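Rep protein (Adeno-associated virus - 5, PDB 1M55) probably nicks single-stranded viral origin DNA with the help of a divalent metal, as an HUH endonuclease of the rolling-circle replication type. Local coordinates at residues A[160-165]-A[180-185]; A[80-85]-A[89-94]; A[4-9]-A[147-152]. All coordinates share one frame; numbering follows the deposited sequence.

Interaction 1: A[160-165]-A[180-185]; sequences PELQWA and EERKRL
Arg182, on helix 179-191 near the C-terminus, reaches Leu162 and Ala165 on strand 162-167 and so packs that helix against the edge strand of the antiparallel sheet of this HUH nuclease domain. The backbones stay well apart, with 11.5 Å between Leu162 CA and Arg182 CA, and the arginine spans the gap alone from the helix side. From CB, CG leaves anti to the carbonyl carbon (chi1 -75°), and the chain then runs extended to NE. Arg182 CD just touches the leucine, 4.2 Å from Leu162 CD2. At NE the same methyl is closer, and Leu162 CD2 finally stands 3.6 Å from Arg182 CZ, above the centre of one guanidinium face. The two side chains meet from opposite directions, the leucine laying a methyl on the flat cation. Leu162 CD1 also reaches the group, lying 3.7 Å from Arg182 NH2.

Every guanidinium nitrogen of this buried group has an acceptor beyond the two segments. NE bonds to Ala175 O, NH1 to Leu155 O, and NH2 to Ala176 O and Gln80 OE1, an array that should fix the rotation of the group and ease the cost of burying its charge. The strand carries a classic beta bulge at Gln163 and Trp164, both facing Phe81. The bulge lies between Leu162 and Ala165, whose CB atoms both point at the helix, and Gln163 NE2 turns back to Pro160 O at 2.8 Å. Ala165 uses that shared side differently from Leu162: its CB meets the guanidinium at the edge, in plane, 3.4 Å from Arg182 NH2.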
loop_
_atom_site.group_PDB
_atom_site.type_symbol
_atom_site.label_atom_id
_atom_site.label_comp_id
_atom_site.label_asym_id
_atom_site.label_seq_id
_atom_site.Cartn_x
_atom_site.Cartn_y
_atom_site.Cartn_z
ATOM N N PRO A 160 12.337 -10.745 -3.581
ATOM C CA PRO A 160 10.903 -10.676 -3.887
ATOM C C PRO A 160 9.995 -10.023 -2.836
ATOM O O PRO A 160 8.789 -9.900 -3.068
ATOM C CB PRO A 160 10.539 -12.141 -4.095
ATOM C CG PRO A 160 11.378 -12.816 -3.063
ATOM C CD PRO A 160 12.718 -12.122 -3.204
ATOM N N GLU A 161 10.537 -9.630 -1.681
ATOM C CA GLU A 161 9.695 -8.981 -0.671
ATOM C C GLU A 161 9.085 -7.724 -1.289
ATOM O O GLU A 161 7.882 -7.485 -1.175
ATOM C CB GLU A 161 10.479 -8.606 0.586
ATOM C CG GLU A 161 9.575 -7.977 1.646
ATOM C CD GLU A 161 10.289 -7.593 2.925
ATOM O OE1 GLU A 161 11.489 -7.902 3.077
ATOM O OE2 GLU A 161 9.636 -6.976 3.789
ATOM N N LEU A 162 9.925 -6.910 -1.917
ATOM C CA LEU A 162 9.453 -5.706 -2.590
ATOM C C LEU A 162 8.778 -6.175 -3.873
ATOM O O LEU A 162 9.384 -6.898 -4.668
ATOM C CB LEU A 162 10.623 -4.780 -2.942
ATOM C CG LEU A 162 10.299 -3.609 -3.877
ATOM C CD1 LEU A 162 9.286 -2.689 -3.220
ATOM C CD2 LEU A 162 11.564 -2.849 -4.231
ATOM N N GLN A 163 7.519 -5.792 -4.053
ATOM C CA GLN A 163 6.767 -6.166 -5.244
ATOM C C GLN A 163 6.536 -4.965 -6.159
ATOM O O GLN A 163 6.676 -5.076 -7.378
ATOM C CB GLN A 163 5.434 -6.797 -4.848
ATOM C CG GLN A 163 5.553 -8.187 -4.233
ATOM C CD GLN A 163 5.782 -9.266 -5.273
ATOM O OE1 GLN A 163 5.080 -9.323 -6.285
ATOM N NE2 GLN A 163 6.752 -10.134 -5.028
ATOM N N TRP A 164 6.224 -3.812 -5.570
ATOM C CA TRP A 164 5.968 -2.594 -6.338
ATOM C C TRP A 164 5.806 -1.436 -5.359
ATOM O O TRP A 164 5.677 -1.651 -4.157
ATOM C CB TRP A 164 4.668 -2.757 -7.138
ATOM C CG TRP A 164 4.586 -1.955 -8.408
ATOM C CD1 TRP A 164 4.047 -0.714 -8.562
ATOM C CD2 TRP A 164 4.996 -2.381 -9.712
ATOM N NE1 TRP A 164 4.085 -0.341 -9.886
ATOM C CE2 TRP A 164 4.663 -1.346 -10.614
ATOM C CE3 TRP A 164 5.606 -3.539 -10.210
ATOM C CZ2 TRP A 164 4.919 -1.435 -11.986
ATOM C CZ3 TRP A 164 5.863 -3.627 -11.576
ATOM C CH2 TRP A 164 5.518 -2.579 -12.447
ATOM N N ALA A 165 5.813 -0.210 -5.872
ATOM C CA ALA A 165 5.625 0.961 -5.026
ATOM C C ALA A 165 5.140 2.124 -5.880
ATOM O O ALA A 165 5.398 2.164 -7.085
ATOM C CB ALA A 165 6.919 1.329 -4.292
ATOM N N GLU A 180 18.586 0.813 -7.541
ATOM C CA GLU A 180 19.818 1.590 -7.488
ATOM C C GLU A 180 19.559 2.919 -6.768
ATOM O O GLU A 180 20.344 3.342 -5.914
ATOM C CB GLU A 180 20.344 1.825 -8.904
ATOM C CG GLU A 180 21.804 2.206 -8.968
ATOM C CD GLU A 180 22.727 1.131 -8.420
ATOM O OE1 GLU A 180 22.586 -0.050 -8.804
ATOM O OE2 GLU A 180 23.607 1.474 -7.611
ATOM N N GLU A 181 18.432 3.553 -7.087
ATOM C CA GLU A 181 18.059 4.812 -6.451
ATOM C C GLU A 181 17.757 4.572 -4.962
ATOM O O GLU A 181 18.109 5.394 -4.112
ATOM C CB GLU A 181 16.855 5.441 -7.169
ATOM C CG GLU A 181 16.281 6.697 -6.506
ATOM C CD GLU A 181 17.194 7.918 -6.559
ATOM O OE1 GLU A 181 18.343 7.813 -7.035
ATOM O OE2 GLU A 181 16.750 8.997 -6.120
ATOM N N ARG A 182 17.105 3.452 -4.650
ATOM C CA ARG A 182 16.803 3.117 -3.259
ATOM C C ARG A 182 18.115 2.979 -2.491
ATOM O O ARG A 182 18.255 3.505 -1.388
ATOM C CB ARG A 182 16.006 1.814 -3.176
ATOM C CG ARG A 182 14.549 1.974 -3.584
ATOM C CD ARG A 182 13.834 0.642 -3.757
ATOM N NE ARG A 182 12.405 0.850 -3.992
ATOM C CZ ARG A 182 11.451 0.568 -3.110
ATOM N NH1 ARG A 182 11.760 0.045 -1.926
ATOM N NH2 ARG A 182 10.189 0.866 -3.385
ATOM N N LYS A 183 19.085 2.313 -3.111
ATOM C CA LYS A 183 20.406 2.112 -2.526
ATOM C C LYS A 183 21.048 3.473 -2.227
ATOM O O LYS A 183 21.616 3.682 -1.155
ATOM C CB LYS A 183 21.263 1.300 -3.502
ATOM C CG LYS A 183 22.615 0.852 -2.985
ATOM C CD LYS A 183 23.316 -0.020 -4.021
ATOM C CE LYS A 183 24.715 -0.409 -3.567
ATOM N NZ LYS A 183 25.435 -1.224 -4.588
ATOM N N ARG A 184 20.906 4.421 -3.152
ATOM C CA ARG A 184 21.468 5.757 -2.960
ATOM C C ARG A 184 20.825 6.471 -1.765
ATOM O O ARG A 184 21.521 7.045 -0.919
ATOM C CB ARG A 184 21.292 6.614 -4.220
ATOM C CG ARG A 184 21.925 8.001 -4.108
ATOM C CD ARG A 184 21.664 8.868 -5.334
ATOM N NE ARG A 184 20.291 9.371 -5.402
ATOM C CZ ARG A 184 19.833 10.420 -4.718
ATOM N NH1 ARG A 184 20.630 11.093 -3.900
ATOM N NH2 ARG A 184 18.574 10.809 -4.867
ATOM N N LEU A 185 19.498 6.422 -1.691
ATOM C CA LEU A 185 18.770 7.080 -0.610
ATOM C C LEU A 185 18.990 6.425 0.748
ATOM O O LEU A 185 19.038 7.111 1.772
ATOM C CB LEU A 185 17.279 7.182 -0.953
ATOM C CG LEU A 185 17.000 8.124 -2.132
ATOM C CD1 LEU A 185 15.529 8.139 -2.493
ATOM C CD2 LEU A 185 17.469 9.516 -1.774
#

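Interaction 2: A[80-85]-A[89-94]; sequences QFEKGS and HLHTLV. With ZN (zinc ion), chain C.
Strands 80-83 and 89-94 run antiparallel (152° between their directions) as a beta hairpin, with Gln80-His91 and Glu82-His89 as hydrogen-bonded pairs and Phe81-Leu90 as the non-hydrogen-bonded pair between them. His89-Leu90-His91 is the His-hydrophobic-His signature of HUH endonucleases, and the hairpin presents it with Glu82 to a zinc ion. Glu82 N binds His89 O at 2.8 Å, and the reciprocal His89 N to Glu82 O bond closes the ring.

On the face of Gln80, Glu82 and the two histidines, the metal is held by His89 NE2, by Glu82 OE1 at 2.1 Å and by His91 NE2 at 2.0 Å. His89 arrives by setting CG between its backbone N and carbonyl carbon (chi1 59°), which swings the ring back over the strand pair; Glu82 CB then lies over one ring face in a CH-pi contact, 4.2 Å from the centroid of the His89 ring. Glu82 OE1 lies at the edge of the His91 ring, the carboxylate and ring planes 45° apart. Tyr87 O receives His89 ND1, while Glu6 OE2 receives His91 ND1.

Phe81 and Leu90 turn to the other face, toward helix 50-71, where Phe81 CB and Leu90 CD2 pack at 3.7 Å. Glu82 OE2, the oxygen not on the metal, forms a salt bridge with Lys157 and accepts Gln80 NE2 at 2.9 Å through its anti lone pair.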
loop_
_atom_site.group_PDB
_atom_site.type_symbol
_atom_site.label_atom_id
_atom_site.label_comp_id
_atom_site.label_asym_id
_atom_site.label_seq_id
_atom_site.Cartn_x
_atom_site.Cartn_y
_atom_site.Cartn_z
ATOM N N GLN A 80 3.793 1.045 -0.627
ATOM C CA GLN A 80 4.675 -0.034 -1.042
ATOM C C GLN A 80 3.985 -1.391 -0.911
ATOM O O GLN A 80 3.443 -1.724 0.146
ATOM C CB GLN A 80 5.981 -0.007 -0.243
ATOM C CG GLN A 80 6.978 -1.069 -0.673
ATOM C CD GLN A 80 8.390 -0.722 -0.271
ATOM O OE1 GLN A 80 9.001 0.171 -0.846
ATOM N NE2 GLN A 80 8.917 -1.425 0.720
ATOM N N PHE A 81 3.966 -2.135 -2.013
ATOM C CA PHE A 81 3.363 -3.465 -2.073
ATOM C C PHE A 81 4.461 -4.497 -1.801
ATOM O O PHE A 81 5.507 -4.498 -2.464
ATOM C CB PHE A 81 2.742 -3.690 -3.459
ATOM C CG PHE A 81 2.003 -4.993 -3.596
ATOM C CD1 PHE A 81 2.141 -5.764 -4.746
ATOM C CD2 PHE A 81 1.181 -5.459 -2.572
ATOM C CE1 PHE A 81 1.474 -6.984 -4.873
ATOM C CE2 PHE A 81 0.511 -6.679 -2.694
ATOM C CZ PHE A 81 0.661 -7.439 -3.846
ATOM N N GLU A 82 4.211 -5.378 -0.838
ATOM C CA GLU A 82 5.184 -6.394 -0.452
ATOM C C GLU A 82 4.598 -7.795 -0.348
ATOM O O GLU A 82 3.396 -7.976 -0.134
ATOM C CB GLU A 82 5.803 -6.043 0.907
ATOM C CG GLU A 82 6.600 -4.750 0.936
ATOM C CD GLU A 82 7.066 -4.375 2.331
ATOM O OE1 GLU A 82 6.877 -5.171 3.275
ATOM O OE2 GLU A 82 7.624 -3.275 2.489
ATOM N N LYS A 83 5.476 -8.781 -0.493
ATOM C CA LYS A 83 5.117 -10.185 -0.367
ATOM C C LYS A 83 5.698 -10.576 0.994
ATOM O O LYS A 83 6.907 -10.793 1.123
ATOM C CB LYS A 83 5.771 -10.998 -1.486
ATOM C CG LYS A 83 5.454 -12.479 -1.466
ATOM C CD LYS A 83 6.109 -13.182 -2.652
ATOM C CE LYS A 83 5.582 -14.604 -2.829
ATOM N NZ LYS A 83 5.862 -15.466 -1.647
ATOM N N GLY A 84 4.857 -10.545 2.021
ATOM C CA GLY A 84 5.304 -10.891 3.356
ATOM C C GLY A 84 5.383 -12.387 3.571
ATOM O O GLY A 84 5.119 -13.174 2.656
ATOM N N SER A 85 5.731 -12.792 4.788
ATOM C CA SER A 85 5.834 -14.209 5.107
ATOM C C SER A 85 4.461 -14.886 5.074
ATOM O O SER A 85 4.346 -16.047 4.674
ATOM C CB SER A 85 6.483 -14.393 6.478
ATOM O OG SER A 85 5.926 -13.481 7.411
ATOM N N HIS A 89 0.830 -7.551 1.097
ATOM C CA HIS A 89 0.229 -6.426 1.794
ATOM C C HIS A 89 0.780 -5.099 1.327
ATOM O O HIS A 89 1.849 -5.034 0.713
ATOM C CB HIS A 89 0.435 -6.573 3.309
ATOM C CG HIS A 89 1.873 -6.649 3.715
ATOM N ND1 HIS A 89 2.641 -7.791 3.631
ATOM C CD2 HIS A 89 2.709 -5.675 4.159
ATOM C CE1 HIS A 89 3.888 -7.480 4.005
ATOM N NE2 HIS A 89 3.974 -6.207 4.335
ATOM N N LEU A 90 0.034 -4.045 1.622
ATOM C CA LEU A 90 0.413 -2.693 1.251
ATOM C C LEU A 90 0.700 -1.835 2.472
ATOM O O LEU A 90 -0.095 -1.816 3.417
ATOM C CB LEU A 90 -0.733 -2.016 0.487
ATOM C CG LEU A 90 -1.115 -2.519 -0.905
ATOM C CD1 LEU A 90 -2.555 -2.135 -1.207
ATOM C CD2 LEU A 90 -0.158 -1.951 -1.940
ATOM N N HIS A 91 1.862 -1.186 2.478
ATOM C CA HIS A 91 2.194 -0.235 3.533
ATOM C C HIS A 91 1.683 1.046 2.893
ATOM O O HIS A 91 2.240 1.513 1.892
ATOM C CB HIS A 91 3.703 -0.128 3.756
ATOM C CG HIS A 91 4.276 -1.279 4.515
ATOM N ND1 HIS A 91 4.494 -1.273 5.875
ATOM C CD2 HIS A 91 4.663 -2.504 4.082
ATOM C CE1 HIS A 91 4.995 -2.466 6.220
ATOM N NE2 HIS A 91 5.116 -3.244 5.166
ATOM N N THR A 92 0.580 1.559 3.416
ATOM C CA THR A 92 -0.040 2.753 2.868
ATOM C C THR A 92 0.225 3.981 3.735
ATOM O O THR A 92 -0.400 4.155 4.785
ATOM C CB THR A 92 -1.561 2.522 2.710
ATOM O OG1 THR A 92 -1.780 1.209 2.168
ATOM C CG2 THR A 92 -2.173 3.551 1.774
ATOM N N LEU A 93 1.195 4.794 3.320
ATOM C CA LEU A 93 1.529 6.015 4.045
ATOM C C LEU A 93 0.817 7.179 3.374
ATOM O O LEU A 93 1.037 7.452 2.189
ATOM C CB LEU A 93 3.036 6.278 4.023
ATOM C CG LEU A 93 3.978 5.331 4.762
ATOM C CD1 LEU A 93 5.414 5.794 4.543
ATOM C CD2 LEU A 93 3.642 5.317 6.238
ATOM N N VAL A 94 -0.048 7.851 4.120
ATOM C CA VAL A 94 -0.776 8.994 3.585
ATOM C C VAL A 94 -0.596 10.136 4.577
ATOM O O VAL A 94 -0.651 9.923 5.791
ATOM C CB VAL A 94 -2.268 8.680 3.386
ATOM C CG1 VAL A 94 -2.922 9.799 2.601
ATOM C CG2 VAL A 94 -2.434 7.362 2.635
HETATM ZN ZN ZN C . 5.635 -5.163 4.935
#

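Interaction 3: A[4-9]-A[147-152]; sequences FYEVIV and SGYIPA
Phe4 and Glu6 turn from strand 3-10 toward Ser147 and Tyr149, where the chain passes from strand 145-146 into helix 149-154. The contact sets this short helix beside the central sheet of the HUH nuclease fold, on the side that carries the metal site.

Phe4 comes first. Its ring presents an edge to Ser147, with Phe4 CE1 3.7 Å from Ser147 OG and the oxygen close to the ring plane; this is van der Waals packing, not a polar bond. Backbone pairing of Phe4 with Val145 brings the turn alongside. Within the turn, Ile150 N bonds to Ser147 O at 2.9 Å as the chain begins to coil. Tyr5 points the opposite way, onto Trp67 of helix 50-71.

Glu6 carries the polar part of the contact. With CG anti to the backbone N (chi1 -180°) and the chain extended beyond it, its carboxylate is held out from the strand to meet the tip of Tyr149. Tyr149 OH donates to Glu6 OE2 at 2.9 Å, approaching from above the carboxylate, 39° out of its plane. The two side chains cross at about a right angle, carboxylate and ring planes 80° apart, with OE2 near the plane of the phenol ring at its edge.

Val7 and Val9 face helix 50-71, continuing the alternation, while Ile8 packs on His91.

Glu6 has further partners: Thr134 OG1 at OE1, and His91 ND1 at OE2, which thus takes two donors. Gripped at both oxygens, the carboxylate should have little freedom to rotate. Tyr149 stands one shell further from the zinc, behind Glu6: it is placed to steady the glutamate, whose bond to His91 ND1 would in turn orient that zinc-binding ring.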
loop_
_atom_site.group_PDB
_atom_site.type_symbol
_atom_site.label_atom_id
_atom_site.label_comp_id
_atom_site.label_asym_id
_atom_site.label_seq_id
_atom_site.Cartn_x
_atom_site.Cartn_y
_atom_site.Cartn_z
ATOM N N PHE A 4 2.886 11.400 8.363
ATOM C CA PHE A 4 1.998 10.433 7.719
ATOM C C PHE A 4 1.403 9.426 8.691
ATOM O O PHE A 4 1.974 9.149 9.747
ATOM C CB PHE A 4 2.778 9.601 6.686
ATOM C CG PHE A 4 3.449 10.406 5.614
ATOM C CD1 PHE A 4 4.657 11.049 5.861
ATOM C CD2 PHE A 4 2.874 10.522 4.356
ATOM C CE1 PHE A 4 5.280 11.802 4.867
ATOM C CE2 PHE A 4 3.486 11.269 3.358
ATOM C CZ PHE A 4 4.690 11.911 3.613
ATOM N N TYR A 5 0.259 8.872 8.307
ATOM C CA TYR A 5 -0.395 7.807 9.061
ATOM C C TYR A 5 -0.026 6.585 8.226
ATOM O O TYR A 5 0.314 6.729 7.045
ATOM C CB TYR A 5 -1.923 7.935 9.027
ATOM C CG TYR A 5 -2.507 9.026 9.889
ATOM C CD1 TYR A 5 -3.329 10.005 9.340
ATOM C CD2 TYR A 5 -2.268 9.057 11.265
ATOM C CE1 TYR A 5 -3.909 10.988 10.137
ATOM C CE2 TYR A 5 -2.837 10.035 12.070
ATOM C CZ TYR A 5 -3.658 10.997 11.502
ATOM O OH TYR A 5 -4.220 11.966 12.301
ATOM N N GLU A 6 -0.040 5.401 8.833
ATOM C CA GLU A 6 0.246 4.182 8.090
ATOM C C GLU A 6 -0.888 3.198 8.264
ATOM O O GLU A 6 -1.305 2.901 9.385
ATOM C CB GLU A 6 1.543 3.492 8.527
ATOM C CG GLU A 6 1.799 2.208 7.708
ATOM C CD GLU A 6 2.994 1.398 8.179
ATOM O OE1 GLU A 6 3.008 0.977 9.354
ATOM O OE2 GLU A 6 3.904 1.155 7.360
ATOM N N VAL A 7 -1.410 2.725 7.142
ATOM C CA VAL A 7 -2.466 1.733 7.159
ATOM C C VAL A 7 -1.933 0.560 6.352
ATOM O O VAL A 7 -1.462 0.737 5.222
ATOM C CB VAL A 7 -3.768 2.260 6.514
ATOM C CG1 VAL A 7 -4.841 1.182 6.555
ATOM C CG2 VAL A 7 -4.244 3.516 7.238
ATOM N N ILE A 8 -1.908 -0.619 6.961
ATOM C CA ILE A 8 -1.436 -1.794 6.248
ATOM C C ILE A 8 -2.653 -2.574 5.771
ATOM O O ILE A 8 -3.566 -2.863 6.555
ATOM C CB ILE A 8 -0.517 -2.681 7.118
ATOM C CG1 ILE A 8 0.784 -1.929 7.425
ATOM C CG2 ILE A 8 -0.197 -3.991 6.388
ATOM C CD1 ILE A 8 1.739 -2.683 8.335
ATOM N N VAL A 9 -2.706 -2.813 4.466
ATOM C CA VAL A 9 -3.807 -3.551 3.876
ATOM C C VAL A 9 -3.323 -4.898 3.347
ATOM O O VAL A 9 -2.440 -4.957 2.489
ATOM C CB VAL A 9 -4.466 -2.766 2.710
ATOM C CG1 VAL A 9 -5.638 -3.563 2.133
ATOM C CG2 VAL A 9 -4.945 -1.405 3.187
ATOM N N SER A 147 8.681 11.644 6.954
ATOM C CA SER A 147 9.269 11.170 5.702
ATOM C C SER A 147 10.450 10.216 5.853
ATOM O O SER A 147 10.636 9.328 5.016
ATOM C CB SER A 147 9.692 12.359 4.834
ATOM O OG SER A 147 8.627 13.288 4.709
ATOM N N GLY A 148 11.242 10.408 6.907
ATOM C CA GLY A 148 12.404 9.567 7.147
ATOM C C GLY A 148 12.098 8.082 7.235
ATOM O O GLY A 148 12.962 7.249 6.951
ATOM N N TYR A 149 10.872 7.755 7.629
ATOM C CA TYR A 149 10.421 6.369 7.739
ATOM C C TYR A 149 10.536 5.665 6.378
ATOM O O TYR A 149 10.786 4.459 6.309
ATOM C CB TYR A 149 8.970 6.356 8.229
ATOM C CG TYR A 149 8.328 4.993 8.395
ATOM C CD1 TYR A 149 8.512 4.251 9.562
ATOM C CD2 TYR A 149 7.458 4.489 7.422
ATOM C CE1 TYR A 149 7.839 3.043 9.766
ATOM C CE2 TYR A 149 6.779 3.280 7.615
ATOM C CZ TYR A 149 6.974 2.566 8.791
ATOM O OH TYR A 149 6.297 1.383 9.003
ATOM N N ILE A 150 10.387 6.424 5.294
ATOM C CA ILE A 150 10.475 5.849 3.957
ATOM C C ILE A 150 11.876 5.297 3.649
ATOM O O ILE A 150 12.020 4.091 3.428
ATOM C CB ILE A 150 9.966 6.848 2.876
ATOM C CG1 ILE A 150 8.473 7.119 3.105
ATOM C CG2 ILE A 150 10.213 6.302 1.476
ATOM C CD1 ILE A 150 7.910 8.287 2.312
ATOM N N PRO A 151 12.927 6.147 3.659
ATOM C CA PRO A 151 14.265 5.611 3.368
ATOM C C PRO A 151 14.805 4.671 4.455
ATOM O O PRO A 151 15.599 3.769 4.172
ATOM C CB PRO A 151 15.127 6.874 3.235
ATOM C CG PRO A 151 14.435 7.857 4.128
ATOM C CD PRO A 151 12.976 7.616 3.798
ATOM N N ALA A 152 14.353 4.866 5.689
ATOM C CA ALA A 152 14.809 4.042 6.802
ATOM C C ALA A 152 14.243 2.632 6.825
ATOM O O ALA A 152 14.968 1.666 7.075
ATOM C CB ALA A 152 14.480 4.727 8.114
#

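All three contacts are buried and reach one antiparallel sheet. Interaction 2, whose centre lies about 4 Å from the centre of the chain, is at its heart and joins two of its strands directly. Interactions 1 and 3 lie further out and set helices against it: 162-167 flanks 77-83 on one side, 3-10 flanks 88-95 on the other. Their chemistry follows their place: backbone pairing and metal coordination in the middle, an apolar cover on a guanidinium in interaction 1, a single phenol-carboxylate bond in interaction 3. The outer two touch each other lightly, through Leu185 and Pro151, whereas each connects with interaction 2 by backbone hydrogen bonds.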